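Serine/threonine-protein kinase Tel1 (Chaetomium thermophilum, PDB 6SKY) probably activates checkpoint signalling after genotoxic stress, as a serine/threonine kinase of the ATM subfamily that uses ATP to phosphorylate protein substrates, including histone H2A. Local coordinates at residues 2817-2820 against 2821-2825; 2912-2916 against 2917-2921; 2361-2364 against 2365-2369. All coordinates share one frame; numbering follows the deposited sequence.

Interaction 1. Residues 2817-2820 against 2821-2825; sequences FRRC and CEFTL
One face of the F2817 ring carries the sulfur of C2821, and one face of the R2819 guanidinium carries the ring tip of F2823, each pair a single turn apart on helix 2816-2828 of the PI3/PI4-kinase region. The first is a sulfur-aromatic contact: C2821 SG stands 3.8 Å from the ring centroid, 20° off the normal and shifted toward the CZ end. F2817 reaches it because CG lies opposite the backbone N (chi1 178°), which swings the ring along the helix; its other neighbours include T2743 and A2747 of helix 2732-2755. In the second pair F2823 CZ sits over the centre of the guanidinium, 3.9 Å from R2819 CZ. The two planes are 71° apart, and R2819 NH1 lies in the plane of the F2823 ring at its edge, an approach unlike a parallel stack. D1928 forms a salt bridge with R2819 and Y1931 a cation-pi contact, which tie this helix to the FAT region. Backbone i to i+4 hydrogen bonds run beneath these groups. One of them ends on a carbonyl gripped twice: C2820 O accepts T2824 N and, from the opposite face of its plane, T2824 OG1 at 2.6 Å.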
ATOM      1  N   PHE A2817     -24.420  -1.112  -3.891  1.00 18.25           N
ATOM      2  CA  PHE A2817     -24.554  -0.059  -2.892  1.00 18.25           C
ATOM      3  C   PHE A2817     -23.292   0.075  -2.058  1.00 18.25           C
ATOM      4  O   PHE A2817     -22.784   1.180  -1.864  1.00 18.25           O
ATOM      5  CB  PHE A2817     -25.757  -0.322  -1.995  1.00 18.25           C
ATOM      6  CG  PHE A2817     -25.932   0.699  -0.919  1.00 18.25           C
ATOM      7  CD1 PHE A2817     -26.397   1.956  -1.214  1.00 18.25           C
ATOM      8  CD2 PHE A2817     -25.622   0.406   0.385  1.00 18.25           C
ATOM      9  CE1 PHE A2817     -26.548   2.888  -0.237  1.00 18.25           C
ATOM     10  CE2 PHE A2817     -25.774   1.341   1.359  1.00 18.25           C
ATOM     11  CZ  PHE A2817     -26.237   2.582   1.046  1.00 18.25           C
ATOM     12  N   ARG A2818     -22.771  -1.036  -1.552  1.00 18.51           N
ATOM     13  CA  ARG A2818     -21.611  -0.972  -0.677  1.00 18.51           C
ATOM     14  C   ARG A2818     -20.358  -0.557  -1.436  1.00 18.51           C
ATOM     15  O   ARG A2818     -19.555   0.236  -0.933  1.00 18.51           O
ATOM     16  CB  ARG A2818     -21.420  -2.317  -0.002  1.00 18.51           C
ATOM     17  CG  ARG A2818     -20.632  -2.256   1.252  1.00 18.51           C
ATOM     18  CD  ARG A2818     -20.577  -3.600   1.908  1.00 18.51           C
ATOM     19  NE  ARG A2818     -21.864  -3.983   2.465  1.00 18.51           N
ATOM     20  CZ  ARG A2818     -22.191  -3.842   3.740  1.00 18.51           C
ATOM     21  NH1 ARG A2818     -23.381  -4.219   4.160  1.00 18.51           N
ATOM     22  NH2 ARG A2818     -21.324  -3.329   4.591  1.00 18.51           N
ATOM     23  N   ARG A2819     -20.187  -1.052  -2.659  1.00 22.26           N
ATOM     24  CA  ARG A2819     -19.039  -0.652  -3.459  1.00 22.26           C
ATOM     25  C   ARG A2819     -19.111   0.817  -3.833  1.00 22.26           C
ATOM     26  O   ARG A2819     -18.088   1.502  -3.853  1.00 22.26           O
ATOM     27  CB  ARG A2819     -18.939  -1.510  -4.711  1.00 22.26           C
ATOM     28  CG  ARG A2819     -18.684  -2.962  -4.450  1.00 22.26           C
ATOM     29  CD  ARG A2819     -17.308  -3.359  -4.851  1.00 22.26           C
ATOM     30  NE  ARG A2819     -17.085  -3.190  -6.275  1.00 22.26           N
ATOM     31  CZ  ARG A2819     -15.893  -3.279  -6.846  1.00 22.26           C
ATOM     32  NH1 ARG A2819     -15.765  -3.108  -8.150  1.00 22.26           N
ATOM     33  NH2 ARG A2819     -14.830  -3.529  -6.107  1.00 22.26           N
ATOM     34  N   CYS A2820     -20.302   1.327  -4.128  1.00 22.40           N
ATOM     35  CA  CYS A2820     -20.405   2.730  -4.497  1.00 22.40           C
ATOM     36  C   CYS A2820     -20.268   3.644  -3.293  1.00 22.40           C
ATOM     37  O   CYS A2820     -19.721   4.740  -3.421  1.00 22.40           O
ATOM     38  CB  CYS A2820     -21.719   2.986  -5.223  1.00 22.40           C
ATOM     39  SG  CYS A2820     -21.737   2.344  -6.891  1.00 22.40           S
ATOM     40  N   CYS A2821     -20.731   3.210  -2.123  1.00 17.76           N
ATOM     41  CA  CYS A2821     -20.431   3.927  -0.891  1.00 17.76           C
ATOM     42  C   CYS A2821     -18.932   4.015  -0.661  1.00 17.76           C
ATOM     43  O   CYS A2821     -18.415   5.075  -0.300  1.00 17.76           O
ATOM     44  CB  CYS A2821     -21.104   3.240   0.292  1.00 17.76           C
ATOM     45  SG  CYS A2821     -22.829   3.574   0.504  1.00 17.76           S
ATOM     46  N   GLU A2822     -18.212   2.916  -0.881  1.00 22.51           N
ATOM     47  CA  GLU A2822     -16.769   2.923  -0.660  1.00 22.51           C
ATOM     48  C   GLU A2822     -16.043   3.797  -1.671  1.00 22.51           C
ATOM     49  O   GLU A2822     -15.120   4.523  -1.303  1.00 22.51           O
ATOM     50  CB  GLU A2822     -16.228   1.501  -0.689  1.00 22.51           C
ATOM     51  CG  GLU A2822     -16.508   0.735   0.577  1.00 22.51           C
ATOM     52  CD  GLU A2822     -16.364  -0.757   0.405  1.00 22.51           C
ATOM     53  OE1 GLU A2822     -15.850  -1.190  -0.641  1.00 22.51           O
ATOM     54  OE2 GLU A2822     -16.773  -1.504   1.316  1.00 22.51           O
ATOM     55  N   PHE A2823     -16.438   3.753  -2.942  1.00 20.59           N
ATOM     56  CA  PHE A2823     -15.808   4.622  -3.934  1.00 20.59           C
ATOM     57  C   PHE A2823     -16.079   6.089  -3.642  1.00 20.59           C
ATOM     58  O   PHE A2823     -15.176   6.924  -3.742  1.00 20.59           O
ATOM     59  CB  PHE A2823     -16.297   4.277  -5.336  1.00 20.59           C
ATOM     60  CG  PHE A2823     -15.832   2.956  -5.830  1.00 20.59           C
ATOM     61  CD1 PHE A2823     -14.538   2.545  -5.627  1.00 20.59           C
ATOM     62  CD2 PHE A2823     -16.692   2.115  -6.495  1.00 20.59           C
ATOM     63  CE1 PHE A2823     -14.114   1.324  -6.077  1.00 20.59           C
ATOM     64  CE2 PHE A2823     -16.268   0.895  -6.940  1.00 20.59           C
ATOM     65  CZ  PHE A2823     -14.980   0.503  -6.731  1.00 20.59           C
ATOM     66  N   THR A2824     -17.318   6.427  -3.283  1.00 19.53           N
ATOM     67  CA  THR A2824     -17.642   7.808  -2.954  1.00 19.53           C
ATOM     68  C   THR A2824     -16.826   8.292  -1.770  1.00 19.53           C
ATOM     69  O   THR A2824     -16.224   9.365  -1.822  1.00 19.53           O
ATOM     70  CB  THR A2824     -19.132   7.944  -2.653  1.00 19.53           C
ATOM     71  OG1 THR A2824     -19.891   7.340  -3.696  1.00 19.53           O
ATOM     72  CG2 THR A2824     -19.516   9.388  -2.553  1.00 19.53           C
ATOM     73  N   LEU A2825     -16.808   7.523  -0.682  1.00 20.64           N
ATOM     74  CA  LEU A2825     -16.093   7.960   0.510  1.00 20.64           C
ATOM     75  C   LEU A2825     -14.597   8.037   0.264  1.00 20.64           C
ATOM     76  O   LEU A2825     -13.925   8.939   0.772  1.00 20.64           O
ATOM     77  CB  LEU A2825     -16.391   7.026   1.671  1.00 20.64           C
ATOM     78  CG  LEU A2825     -15.724   7.412   2.978  1.00 20.64           C
ATOM     79  CD1 LEU A2825     -16.242   8.743   3.443  1.00 20.64           C
ATOM     80  CD2 LEU A2825     -15.965   6.356   4.015  1.00 20.64           C
TER

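Interaction 2. Residues 2912-2916 against 2917-2921; sequences KTLSV and MATVN
T2919 folds back over the start of its own helix to meet L2914 and S2915, and its atoms can be followed outward in turn. T2919 CB rests 3.4 Å from S2915 O. OG1, set beside the backbone N by a chi1 of -48°, donates to S2915 O at 2.6 Å and also touches L2914 CB at 3.6 Å. The amide of the same residue, T2919 N, holds S2915 O at 3.1 Å from the other face of the carbonyl plane, so one threonine supplies both donors to this oxygen. L2914 reaches over the turn as well, its CD2 4.2 Å from A2918 CB, while R2260 of the second subunit packs on both residues. V2916 and V2920, one turn apart, meet at an angle through CG1 and CG2; V2916 packs on L2825, and V2920 on C2821 and E2822, of helix 2816-2828. Ahead of the first turn, S2915 turns its hydroxyl toward the A2918 amide: OG accepts A2918 N at 3.5 Å, a weak bond though fairly straight at 161°. A serine just before a helix, its OG accepting from the amide three residues on, is an N-cap, here opening helix 2916-2927 of the FATC domain.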
ATOM      1  N   LYS A2912      -8.196   9.601   7.506  1.00 28.50           N
ATOM      2  CA  LYS A2912      -7.785   8.323   6.952  1.00 28.50           C
ATOM      3  C   LYS A2912      -7.344   7.330   8.015  1.00 28.50           C
ATOM      4  O   LYS A2912      -6.601   6.397   7.703  1.00 28.50           O
ATOM      5  CB  LYS A2912      -6.672   8.534   5.935  1.00 28.50           C
ATOM      6  CG  LYS A2912      -7.015   9.548   4.888  1.00 28.50           C
ATOM      7  CD  LYS A2912      -6.197   9.342   3.646  1.00 28.50           C
ATOM      8  CE  LYS A2912      -6.696  10.219   2.530  1.00 28.50           C
ATOM      9  NZ  LYS A2912      -6.096   9.855   1.221  1.00 28.50           N
ATOM     10  N   THR A2913      -7.799   7.499   9.254  1.00 29.34           N
ATOM     11  CA  THR A2913      -7.400   6.601  10.331  1.00 29.34           C
ATOM     12  C   THR A2913      -7.937   5.194  10.107  1.00 29.34           C
ATOM     13  O   THR A2913      -7.170   4.227  10.066  1.00 29.34           O
ATOM     14  CB  THR A2913      -7.876   7.160  11.667  1.00 29.34           C
ATOM     15  OG1 THR A2913      -7.158   8.363  11.954  1.00 29.34           O
ATOM     16  CG2 THR A2913      -7.636   6.167  12.771  1.00 29.34           C
ATOM     17  N   LEU A2914      -9.254   5.055   9.971  1.00 27.02           N
ATOM     18  CA  LEU A2914      -9.844   3.782   9.595  1.00 27.02           C
ATOM     19  C   LEU A2914      -9.791   3.599   8.086  1.00 27.02           C
ATOM     20  O   LEU A2914      -9.562   4.538   7.326  1.00 27.02           O
ATOM     21  CB  LEU A2914     -11.290   3.691  10.054  1.00 27.02           C
ATOM     22  CG  LEU A2914     -11.629   3.094  11.407  1.00 27.02           C
ATOM     23  CD1 LEU A2914     -11.183   4.026  12.494  1.00 27.02           C
ATOM     24  CD2 LEU A2914     -13.115   2.866  11.475  1.00 27.02           C
ATOM     25  N   SER A2915     -10.014   2.370   7.646  1.00 24.36           N
ATOM     26  CA  SER A2915     -10.118   2.138   6.221  1.00 24.36           C
ATOM     27  C   SER A2915     -11.520   2.486   5.743  1.00 24.36           C
ATOM     28  O   SER A2915     -12.441   2.693   6.532  1.00 24.36           O
ATOM     29  CB  SER A2915      -9.770   0.696   5.882  1.00 24.36           C
ATOM     30  OG  SER A2915     -10.564  -0.205   6.620  1.00 24.36           O
ATOM     31  N   VAL A2916     -11.675   2.574   4.426  1.00 22.74           N
ATOM     32  CA  VAL A2916     -12.982   2.898   3.877  1.00 22.74           C
ATOM     33  C   VAL A2916     -13.948   1.744   4.096  1.00 22.74           C
ATOM     34  O   VAL A2916     -15.127   1.956   4.391  1.00 22.74           O
ATOM     35  CB  VAL A2916     -12.862   3.269   2.392  1.00 22.74           C
ATOM     36  CG1 VAL A2916     -14.169   3.744   1.885  1.00 22.74           C
ATOM     37  CG2 VAL A2916     -11.853   4.347   2.213  1.00 22.74           C
ATOM     38  N   MET A2917     -13.463   0.512   3.976  1.00 26.42           N
ATOM     39  CA  MET A2917     -14.307  -0.656   4.202  1.00 26.42           C
ATOM     40  C   MET A2917     -14.880  -0.662   5.610  1.00 26.42           C
ATOM     41  O   MET A2917     -16.082  -0.860   5.799  1.00 26.42           O
ATOM     42  CB  MET A2917     -13.506  -1.928   3.951  1.00 26.42           C
ATOM     43  CG  MET A2917     -14.316  -3.196   4.109  1.00 26.42           C
ATOM     44  SD  MET A2917     -13.356  -4.667   4.510  1.00 26.42           S
ATOM     45  CE  MET A2917     -12.730  -4.237   6.124  1.00 26.42           C
ATOM     46  N   ALA A2918     -14.033  -0.450   6.615  1.00 23.12           N
ATOM     47  CA  ALA A2918     -14.494  -0.485   7.996  1.00 23.12           C
ATOM     48  C   ALA A2918     -15.440   0.665   8.300  1.00 23.12           C
ATOM     49  O   ALA A2918     -16.428   0.493   9.022  1.00 23.12           O
ATOM     50  CB  ALA A2918     -13.298  -0.452   8.936  1.00 23.12           C
ATOM     51  N   THR A2919     -15.157   1.845   7.752  1.00 22.92           N
ATOM     52  CA  THR A2919     -16.027   2.995   7.962  1.00 22.92           C
ATOM     53  C   THR A2919     -17.408   2.756   7.377  1.00 22.92           C
ATOM     54  O   THR A2919     -18.424   3.012   8.030  1.00 22.92           O
ATOM     55  CB  THR A2919     -15.400   4.235   7.344  1.00 22.92           C
ATOM     56  OG1 THR A2919     -14.032   4.318   7.739  1.00 22.92           O
ATOM     57  CG2 THR A2919     -16.119   5.458   7.816  1.00 22.92           C
ATOM     58  N   VAL A2920     -17.465   2.264   6.140  1.00 20.42           N
ATOM     59  CA  VAL A2920     -18.747   1.992   5.506  1.00 20.42           C
ATOM     60  C   VAL A2920     -19.485   0.875   6.230  1.00 20.42           C
ATOM     61  O   VAL A2920     -20.710   0.917   6.360  1.00 20.42           O
ATOM     62  CB  VAL A2920     -18.540   1.675   4.017  1.00 20.42           C
ATOM     63  CG1 VAL A2920     -19.830   1.257   3.378  1.00 20.42           C
ATOM     64  CG2 VAL A2920     -17.997   2.878   3.313  1.00 20.42           C
ATOM     65  N   ASN A2921     -18.766  -0.133   6.726  1.00 24.12           N
ATOM     66  CA  ASN A2921     -19.415  -1.178   7.508  1.00 24.12           C
ATOM     67  C   ASN A2921     -20.083  -0.602   8.740  1.00 24.12           C
ATOM     68  O   ASN A2921     -21.231  -0.929   9.047  1.00 24.12           O
ATOM     69  CB  ASN A2921     -18.408  -2.246   7.918  1.00 24.12           C
ATOM     70  CG  ASN A2921     -18.014  -3.137   6.789  1.00 24.12           C
ATOM     71  OD1 ASN A2921     -18.347  -2.881   5.643  1.00 24.12           O
ATOM     72  ND2 ASN A2921     -17.284  -4.188   7.098  1.00 24.12           N
TER

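Interaction 3. Residues 2361-2364 against 2365-2369; sequences QELR and RVEQT
Q2361, E2362, L2363 and R2364 each give their backbone carbonyl to the amide four residues on, as in a regular alpha-helix, and E2367 N to L2363 O is a typical rung at 2.9 Å. Upon this frame two ion pairs are laid, both between residues three apart. In the first, E2362 and R2365 run side by side and point the same way. E2362 bends at chi2 (84°), which folds its carboxylate along the helix, and R2365 bends at chi3 to meet it. R2365 NH1 lies 3.0 Å from E2362 OE1, with an N-H...O angle of 164°; R2365 NE adds a weak, more bent bond to the same oxygen. The acceptor lies almost in the guanidinium plane, yet the arginine meets OE1 from above the carboxylate plane, and the two groups are turned 51° apart. This i to i+3 salt bridge lies on the long helix 2348-2387 of the FAT domain, with helix 2306-2328 packed along one flank. There E2362, L2363 and V2366 all touch L2315, while T2703 of the second subunit also packs on E2362. Replacing E2362 by an alanine would probably leave the R2365 guanidinium without its anionic mate and free to swing about its terminal torsions. The second pair is longer: R2364 NH2 comes to 3.6 Å from E2367 OE1, at the guanidinium edge and near its plane. E2367 stretches out beyond CG, and its other oxygen, OE2, lies 3.9 Å from L2363 CG, so this carboxylate touches a charged neighbour through one oxygen and the buried leucine through the other.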
ATOM      1  N   GLN A2361      12.921  43.188  16.937  1.00 74.42           N
ATOM      2  CA  GLN A2361      13.547  43.040  15.625  1.00 74.42           C
ATOM      3  C   GLN A2361      13.263  41.665  15.035  1.00 74.42           C
ATOM      4  O   GLN A2361      12.955  41.539  13.841  1.00 74.42           O
ATOM      5  CB  GLN A2361      15.049  43.284  15.736  1.00 74.42           C
ATOM      6  CG  GLN A2361      15.678  43.835  14.472  1.00 74.42           C
ATOM      7  CD  GLN A2361      17.117  44.281  14.675  1.00 74.42           C
ATOM      8  OE1 GLN A2361      17.691  44.095  15.744  1.00 74.42           O
ATOM      9  NE2 GLN A2361      17.703  44.875  13.643  1.00 74.42           N
ATOM     10  N   GLU A2362      13.346  40.622  15.861  1.00 70.04           N
ATOM     11  CA  GLU A2362      13.023  39.281  15.382  1.00 70.04           C
ATOM     12  C   GLU A2362      11.578  39.193  14.902  1.00 70.04           C
ATOM     13  O   GLU A2362      11.287  38.589  13.858  1.00 70.04           O
ATOM     14  CB  GLU A2362      13.277  38.266  16.490  1.00 70.04           C
ATOM     15  CG  GLU A2362      12.763  36.873  16.194  1.00 70.04           C
ATOM     16  CD  GLU A2362      13.729  36.054  15.367  1.00 70.04           C
ATOM     17  OE1 GLU A2362      14.692  36.634  14.825  1.00 70.04           O
ATOM     18  OE2 GLU A2362      13.528  34.827  15.265  1.00 70.04           O
ATOM     19  N   LEU A2363      10.658  39.797  15.652  1.00 66.60           N
ATOM     20  CA  LEU A2363       9.250  39.738  15.279  1.00 66.60           C
ATOM     21  C   LEU A2363       8.982  40.517  13.999  1.00 66.60           C
ATOM     22  O   LEU A2363       8.187  40.077  13.160  1.00 66.60           O
ATOM     23  CB  LEU A2363       8.387  40.259  16.420  1.00 66.60           C
ATOM     24  CG  LEU A2363       6.905  39.947  16.303  1.00 66.60           C
ATOM     25  CD1 LEU A2363       6.715  38.491  15.961  1.00 66.60           C
ATOM     26  CD2 LEU A2363       6.214  40.279  17.601  1.00 66.60           C
ATOM     27  N   ARG A2364       9.626  41.672  13.829  1.00 68.65           N
ATOM     28  CA  ARG A2364       9.501  42.395  12.567  1.00 68.65           C
ATOM     29  C   ARG A2364       9.977  41.545  11.402  1.00 68.65           C
ATOM     30  O   ARG A2364       9.338  41.516  10.346  1.00 68.65           O
ATOM     31  CB  ARG A2364      10.288  43.700  12.606  1.00 68.65           C
ATOM     32  CG  ARG A2364       9.750  44.735  13.556  1.00 68.65           C
ATOM     33  CD  ARG A2364       8.274  44.975  13.343  1.00 68.65           C
ATOM     34  NE  ARG A2364       7.806  46.136  14.092  1.00 68.65           N
ATOM     35  CZ  ARG A2364       6.531  46.377  14.377  1.00 68.65           C
ATOM     36  NH1 ARG A2364       6.195  47.461  15.062  1.00 68.65           N
ATOM     37  NH2 ARG A2364       5.593  45.529  13.985  1.00 68.65           N
ATOM     38  N   ARG A2365      11.103  40.855  11.569  1.00 65.08           N
ATOM     39  CA  ARG A2365      11.598  40.002  10.493  1.00 65.08           C
ATOM     40  C   ARG A2365      10.573  38.938  10.117  1.00 65.08           C
ATOM     41  O   ARG A2365      10.269  38.736   8.931  1.00 65.08           O
ATOM     42  CB  ARG A2365      12.919  39.360  10.912  1.00 65.08           C
ATOM     43  CG  ARG A2365      13.692  38.721   9.781  1.00 65.08           C
ATOM     44  CD  ARG A2365      14.974  38.112  10.295  1.00 65.08           C
ATOM     45  NE  ARG A2365      14.718  37.193  11.395  1.00 65.08           N
ATOM     46  CZ  ARG A2365      14.465  35.899  11.240  1.00 65.08           C
ATOM     47  NH1 ARG A2365      14.237  35.135  12.298  1.00 65.08           N
ATOM     48  NH2 ARG A2365      14.439  35.370  10.026  1.00 65.08           N
ATOM     49  N   VAL A2366      10.012  38.257  11.119  1.00 59.63           N
ATOM     50  CA  VAL A2366       9.063  37.182  10.825  1.00 59.63           C
ATOM     51  C   VAL A2366       7.809  37.728  10.149  1.00 59.63           C
ATOM     52  O   VAL A2366       7.311  37.158   9.166  1.00 59.63           O
ATOM     53  CB  VAL A2366       8.722  36.404  12.105  1.00 59.63           C
ATOM     54  CG1 VAL A2366       7.613  35.422  11.837  1.00 59.63           C
ATOM     55  CG2 VAL A2366       9.938  35.675  12.594  1.00 59.63           C
ATOM     56  N   GLU A2367       7.276  38.835  10.658  1.00 60.77           N
ATOM     57  CA  GLU A2367       6.066  39.385  10.068  1.00 60.77           C
ATOM     58  C   GLU A2367       6.305  39.908   8.661  1.00 60.77           C
ATOM     59  O   GLU A2367       5.403  39.841   7.821  1.00 60.77           O
ATOM     60  CB  GLU A2367       5.505  40.490  10.948  1.00 60.77           C
ATOM     61  CG  GLU A2367       4.833  39.987  12.196  1.00 60.77           C
ATOM     62  CD  GLU A2367       4.451  41.114  13.114  1.00 60.77           C
ATOM     63  OE1 GLU A2367       4.833  42.263  12.817  1.00 60.77           O
ATOM     64  OE2 GLU A2367       3.772  40.861  14.129  1.00 60.77           O
ATOM     65  N   GLN A2368       7.498  40.419   8.371  1.00 55.32           N
ATOM     66  CA  GLN A2368       7.776  40.855   7.009  1.00 55.32           C
ATOM     67  C   GLN A2368       7.851  39.668   6.058  1.00 55.32           C
ATOM     68  O   GLN A2368       7.375  39.744   4.918  1.00 55.32           O
ATOM     69  CB  GLN A2368       9.071  41.656   6.971  1.00 55.32           C
ATOM     70  CG  GLN A2368       9.325  42.305   5.643  1.00 55.32           C
ATOM     71  CD  GLN A2368       8.222  43.264   5.260  1.00 55.32           C
ATOM     72  OE1 GLN A2368       7.690  43.979   6.105  1.00 55.32           O
ATOM     73  NE2 GLN A2368       7.865  43.278   3.982  1.00 55.32           N
ATOM     74  N   THR A2369       8.439  38.563   6.509  1.00 50.02           N
ATOM     75  CA  THR A2369       8.426  37.351   5.696  1.00 50.02           C
ATOM     76  C   THR A2369       6.999  36.918   5.377  1.00 50.02           C
ATOM     77  O   THR A2369       6.670  36.600   4.224  1.00 50.02           O
ATOM     78  CB  THR A2369       9.185  36.241   6.415  1.00 50.02           C
ATOM     79  OG1 THR A2369      10.585  36.393   6.173  1.00 50.02           O
ATOM     80  CG2 THR A2369       8.750  34.894   5.924  1.00 50.02           C
TER

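Along the chain interaction 3 comes first, in the FAT domain, then interaction 1 in the PI3/PI4-kinase region and interaction 2 near the C-terminal end, in the FATC domain. Interactions 1 and 2 are neighbours, with centres 11 Å apart: helices 2816-2828 and 2916-2927 pack together, V2916 and V2920 meeting L2825 and E2822, and a weak hydrogen bond joins R2818 to N2921. The FATC helix is thereby seated against the kinase region. Interaction 3 stands apart on helix 2348-2387, its centre about 49 Å from that of interaction 1 and 44 Å from that of interaction 2. Residues of interactions 2 and 3 nevertheless both touch the second subunit, so these two separate places contribute to the dimer.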